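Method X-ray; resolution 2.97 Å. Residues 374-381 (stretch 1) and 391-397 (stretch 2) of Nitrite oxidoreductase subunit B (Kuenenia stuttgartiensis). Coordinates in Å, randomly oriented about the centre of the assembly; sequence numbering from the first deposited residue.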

ATOM      1  N   THR A 374     -22.666 -16.200  21.832  1.00 54.94           N
ATOM      2  CA  THR A 374     -22.787 -15.216  22.895  1.00 51.08           C
ATOM      3  C   THR A 374     -21.429 -14.571  23.128  1.00 45.66           C
ATOM      4  O   THR A 374     -20.388 -15.232  23.065  1.00 51.70           O
ATOM      5  CB  THR A 374     -23.305 -15.823  24.207  1.00 42.56           C
ATOM      6  OG1 THR A 374     -22.281 -16.626  24.807  1.00 47.82           O
ATOM      7  CG2 THR A 374     -24.539 -16.667  23.962  1.00 45.56           C
ATOM      8  N   MET A 375     -21.444 -13.269  23.384  1.00 43.20           N
ATOM      9  CA  MET A 375     -20.217 -12.498  23.533  1.00 46.36           C
ATOM     10  C   MET A 375     -20.258 -11.720  24.838  1.00 46.48           C
ATOM     11  O   MET A 375     -21.258 -11.057  25.142  1.00 49.54           O
ATOM     12  CB  MET A 375     -20.016 -11.535  22.352  1.00 45.22           C
ATOM     13  CG  MET A 375     -18.780 -10.660  22.463  1.00 49.87           C
ATOM     14  SD  MET A 375     -18.607  -9.569  21.043  1.00 61.23           S
ATOM     15  CE  MET A 375     -20.006  -8.475  21.274  1.00 54.36           C
ATOM     16  N   TYR A 376     -19.165 -11.801  25.596  1.00 42.81           N
ATOM     17  CA  TYR A 376     -19.012 -11.149  26.888  1.00 45.69           C
ATOM     18  C   TYR A 376     -17.844 -10.175  26.790  1.00 44.82           C
ATOM     19  O   TYR A 376     -16.926 -10.369  25.988  1.00 47.63           O
ATOM     20  CB  TYR A 376     -18.754 -12.181  27.998  1.00 47.14           C
ATOM     21  CG  TYR A 376     -19.725 -13.347  28.011  1.00 46.40           C
ATOM     22  CD1 TYR A 376     -20.730 -13.430  28.968  1.00 47.25           C
ATOM     23  CD2 TYR A 376     -19.635 -14.364  27.070  1.00 49.67           C
ATOM     24  CE1 TYR A 376     -21.625 -14.499  28.976  1.00 45.56           C
ATOM     25  CE2 TYR A 376     -20.521 -15.424  27.073  1.00 55.60           C
ATOM     26  CZ  TYR A 376     -21.513 -15.489  28.026  1.00 54.04           C
ATOM     27  OH  TYR A 376     -22.398 -16.547  28.033  1.00 52.03           O
ATOM     28  N   ASN A 377     -17.892  -9.099  27.573  1.00 40.65           N
ATOM     29  CA  ASN A 377     -16.796  -8.126  27.557  1.00 37.88           C
ATOM     30  C   ASN A 377     -15.721  -8.537  28.566  1.00 43.14           C
ATOM     31  O   ASN A 377     -15.501  -7.897  29.602  1.00 47.32           O
ATOM     32  CB  ASN A 377     -17.310  -6.722  27.834  1.00 37.86           C
ATOM     33  CG  ASN A 377     -16.189  -5.682  27.781  1.00 37.30           C
ATOM     34  OD1 ASN A 377     -15.941  -5.057  26.756  1.00 44.63           O
ATOM     35  ND2 ASN A 377     -15.501  -5.510  28.894  1.00 46.29           N
ATOM     36  N   ASP A 378     -15.039  -9.633  28.248  1.00 42.57           N
ATOM     37  CA  ASP A 378     -14.017 -10.116  29.159  1.00 41.83           C
ATOM     38  C   ASP A 378     -12.740  -9.318  28.985  1.00 38.43           C
ATOM     39  O   ASP A 378     -12.503  -8.679  27.955  1.00 44.29           O
ATOM     40  CB  ASP A 378     -13.697 -11.589  28.943  1.00 46.56           C
ATOM     41  CG  ASP A 378     -14.938 -12.452  28.818  1.00 49.11           C
ATOM     42  OD1 ASP A 378     -15.896 -12.272  29.589  1.00 48.97           O
ATOM     43  OD2 ASP A 378     -14.928 -13.345  27.955  1.00 50.01           O
ATOM     44  N   THR A 379     -11.926  -9.343  30.027  1.00 43.79           N
ATOM     45  CA  THR A 379     -10.620  -8.698  30.039  1.00 40.70           C
ATOM     46  C   THR A 379      -9.564  -9.796  29.942  1.00 41.26           C
ATOM     47  O   THR A 379      -9.420 -10.607  30.864  1.00 46.40           O
ATOM     48  CB  THR A 379     -10.436  -7.872  31.309  1.00 39.32           C
ATOM     49  OG1 THR A 379     -11.340  -6.761  31.290  1.00 45.38           O
ATOM     50  CG2 THR A 379      -9.021  -7.377  31.416  1.00 38.33           C
ATOM     51  N   VAL A 380      -8.853  -9.840  28.818  1.00 37.61           N
ATOM     52  CA  VAL A 380      -7.798 -10.825  28.612  1.00 40.78           C
ATOM     53  C   VAL A 380      -6.481 -10.218  29.069  1.00 43.40           C
ATOM     54  O   VAL A 380      -6.221  -9.025  28.868  1.00 41.16           O
ATOM     55  CB  VAL A 380      -7.738 -11.280  27.138  1.00 34.37           C
ATOM     56  CG1 VAL A 380      -7.394 -10.117  26.217  1.00 35.44           C
ATOM     57  CG2 VAL A 380      -6.739 -12.420  26.968  1.00 43.23           C
ATOM     58  N   ILE A 381      -5.651 -11.036  29.715  1.00 43.02           N
ATOM     59  CA  ILE A 381      -4.415 -10.580  30.336  1.00 40.19           C
ATOM     60  C   ILE A 381      -3.276 -11.485  29.889  1.00 41.06           C
ATOM     61  O   ILE A 381      -3.415 -12.713  29.872  1.00 38.41           O
ATOM     62  CB  ILE A 381      -4.525 -10.572  31.875  1.00 39.72           C
ATOM     63  CG1 ILE A 381      -5.687  -9.688  32.330  1.00 44.98           C
ATOM     64  CG2 ILE A 381      -3.231 -10.096  32.502  1.00 32.85           C
ATOM     65  CD1 ILE A 381      -6.095  -9.917  33.768  1.00 45.97           C
ATOM     66  N   VAL A 391       0.480  -7.023  29.364  1.00 35.10           N
ATOM     67  CA  VAL A 391      -0.546  -6.526  28.458  1.00 35.01           C
ATOM     68  C   VAL A 391      -1.913  -6.816  29.063  1.00 34.31           C
ATOM     69  O   VAL A 391      -2.081  -7.756  29.846  1.00 36.83           O
ATOM     70  CB  VAL A 391      -0.399  -7.157  27.052  1.00 40.06           C
ATOM     71  CG1 VAL A 391      -0.809  -8.623  27.074  1.00 37.18           C
ATOM     72  CG2 VAL A 391      -1.202  -6.377  26.025  1.00 38.59           C
ATOM     73  N   ARG A 392      -2.892  -5.988  28.704  1.00 32.41           N
ATOM     74  CA  ARG A 392      -4.273  -6.197  29.112  1.00 33.47           C
ATOM     75  C   ARG A 392      -5.186  -5.392  28.196  1.00 37.40           C
ATOM     76  O   ARG A 392      -4.867  -4.253  27.847  1.00 40.63           O
ATOM     77  CB  ARG A 392      -4.485  -5.782  30.573  1.00 36.84           C
ATOM     78  CG  ARG A 392      -5.936  -5.734  31.003  1.00 37.38           C
ATOM     79  CD  ARG A 392      -6.078  -5.294  32.447  1.00 38.04           C
ATOM     80  NE  ARG A 392      -5.504  -6.263  33.375  1.00 44.60           N
ATOM     81  CZ  ARG A 392      -5.739  -6.269  34.683  1.00 50.42           C
ATOM     82  NH1 ARG A 392      -6.543  -5.359  35.218  1.00 47.12           N
ATOM     83  NH2 ARG A 392      -5.175  -7.187  35.456  1.00 55.14           N
ATOM     84  N   THR A 393      -6.318  -5.982  27.817  1.00 30.62           N
ATOM     85  CA  THR A 393      -7.295  -5.288  26.987  1.00 37.78           C
ATOM     86  C   THR A 393      -8.659  -5.936  27.177  1.00 42.16           C
ATOM     87  O   THR A 393      -8.779  -7.036  27.722  1.00 42.69           O
ATOM     88  CB  THR A 393      -6.891  -5.296  25.509  1.00 38.76           C
ATOM     89  OG1 THR A 393      -7.744  -4.408  24.775  1.00 42.88           O
ATOM     90  CG2 THR A 393      -7.013  -6.695  24.930  1.00 33.76           C
ATOM     91  N   THR A 394      -9.691  -5.228  26.727  1.00 45.30           N
ATOM     92  CA  THR A 394     -11.068  -5.694  26.793  1.00 41.81           C
ATOM     93  C   THR A 394     -11.522  -6.207  25.430  1.00 38.91           C
ATOM     94  O   THR A 394     -10.982  -5.835  24.386  1.00 46.03           O
ATOM     95  CB  THR A 394     -12.003  -4.577  27.266  1.00 41.46           C
ATOM     96  OG1 THR A 394     -11.944  -3.476  26.350  1.00 38.68           O
ATOM     97  CG2 THR A 394     -11.603  -4.098  28.654  1.00 43.76           C
ATOM     98  N   VAL A 395     -12.536  -7.075  25.455  1.00 36.45           N
ATOM     99  CA  VAL A 395     -13.050  -7.650  24.215  1.00 38.38           C
ATOM    100  C   VAL A 395     -13.891  -6.630  23.455  1.00 39.88           C
ATOM    101  O   VAL A 395     -13.826  -6.545  22.223  1.00 46.98           O
ATOM    102  CB  VAL A 395     -13.843  -8.936  24.514  1.00 40.27           C
ATOM    103  CG1 VAL A 395     -14.561  -9.428  23.267  1.00 44.26           C
ATOM    104  CG2 VAL A 395     -12.918 -10.015  25.051  1.00 40.32           C
ATOM    105  N   GLU A 396     -14.675  -5.831  24.170  1.00 36.41           N
ATOM    106  CA  GLU A 396     -15.590  -4.875  23.567  1.00 49.21           C
ATOM    107  C   GLU A 396     -15.161  -3.452  23.908  1.00 49.33           C
ATOM    108  O   GLU A 396     -14.581  -3.195  24.968  1.00 45.72           O
ATOM    109  CB  GLU A 396     -17.029  -5.125  24.039  1.00 47.84           C
ATOM    110  CG  GLU A 396     -18.094  -4.341  23.311  1.00 49.16           C
ATOM    111  CD  GLU A 396     -18.407  -4.930  21.961  1.00 58.43           C
ATOM    112  OE1 GLU A 396     -17.922  -6.044  21.674  1.00 59.81           O
ATOM    113  OE2 GLU A 396     -19.150  -4.287  21.192  1.00 65.43           O
ATOM    114  N   GLU A 397     -15.452  -2.530  22.993  1.00 49.12           N
ATOM    115  CA  GLU A 397     -15.021  -1.150  23.150  1.00 44.51           C
ATOM    116  C   GLU A 397     -15.932  -0.410  24.128  1.00 49.36           C
ATOM    117  O   GLU A 397     -17.152  -0.597  24.105  1.00 48.11           O
ATOM    118  CB  GLU A 397     -15.038  -0.427  21.805  1.00 36.02           C
ATOM    119  CG  GLU A 397     -13.842  -0.718  20.920  1.00 40.01           C
ATOM    120  CD  GLU A 397     -12.642   0.135  21.268  1.00 41.44           C
ATOM    121  OE1 GLU A 397     -12.836   1.316  21.626  1.00 40.57           O
ATOM    122  OE2 GLU A 397     -11.505  -0.373  21.180  1.00 44.65           O
TER

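The two stretches lie side by side as antiparallel partners. Strand 379-381 runs at 164° to strand 391-394, and together the stretches bury 627 Å² of surface.

T374 does not reach stretch 2. M375 points toward it. Its CG lies 4.5 Å from V395 CG1, a loose apolar contact, and its terminal CE comes within 3.2 Å of E396 OE1, a close methyl-to-carboxylate contact, not a hydrogen bond. The CA-to-CB bond of Y376 points away from stretch 2, and its contact is through the backbone, with Y376 O 3.7 Å from V395 CB.

N377 lies beyond the strand that ends at Y376. Its side chain makes the first hydrogen bond to stretch 2. Its OD1 accepts a hydrogen bond from E396 N at 3.0 Å. N377 OD1 also sits 2.9 Å from E396 O, but both are acceptors, so this pair is no bond. E396 O instead accepts from T394 OG1, at 3.0 Å within stretch 2. D378 bonds through its backbone: D378 O accepts from V395 N at 3.0 Å. T394 CA also approaches D378 O, at 3.5 Å, in a CA-H...O contact.

The regular ladder starts at T379, which faces T394 in a non-hydrogen-bonded pair, their side chains on one face of the sheet. T379 CA makes a CA-H...O contact with T393 O at 3.4 Å. On the side chain, T379 CG2 packs against R392 CG at 3.5 Å.

V380 and T393 form the hydrogen-bonded pair. V380 N donates to T393 O at 3.0 Å, and T393 N returns a bond to V380 O at 3.2 Å. Their side chains lie on the opposite face from T379 and T394, with V380 CG1 and T393 CG2 3.7 Å apart.

I381 pairs with R392 without hydrogen bonds, on the same face as T379 and T394. The long arginine chain extends past I381, bringing R392 NH2 to 3.3 Å from I381 CD1. This is packing between a methyl group and the guanidinium.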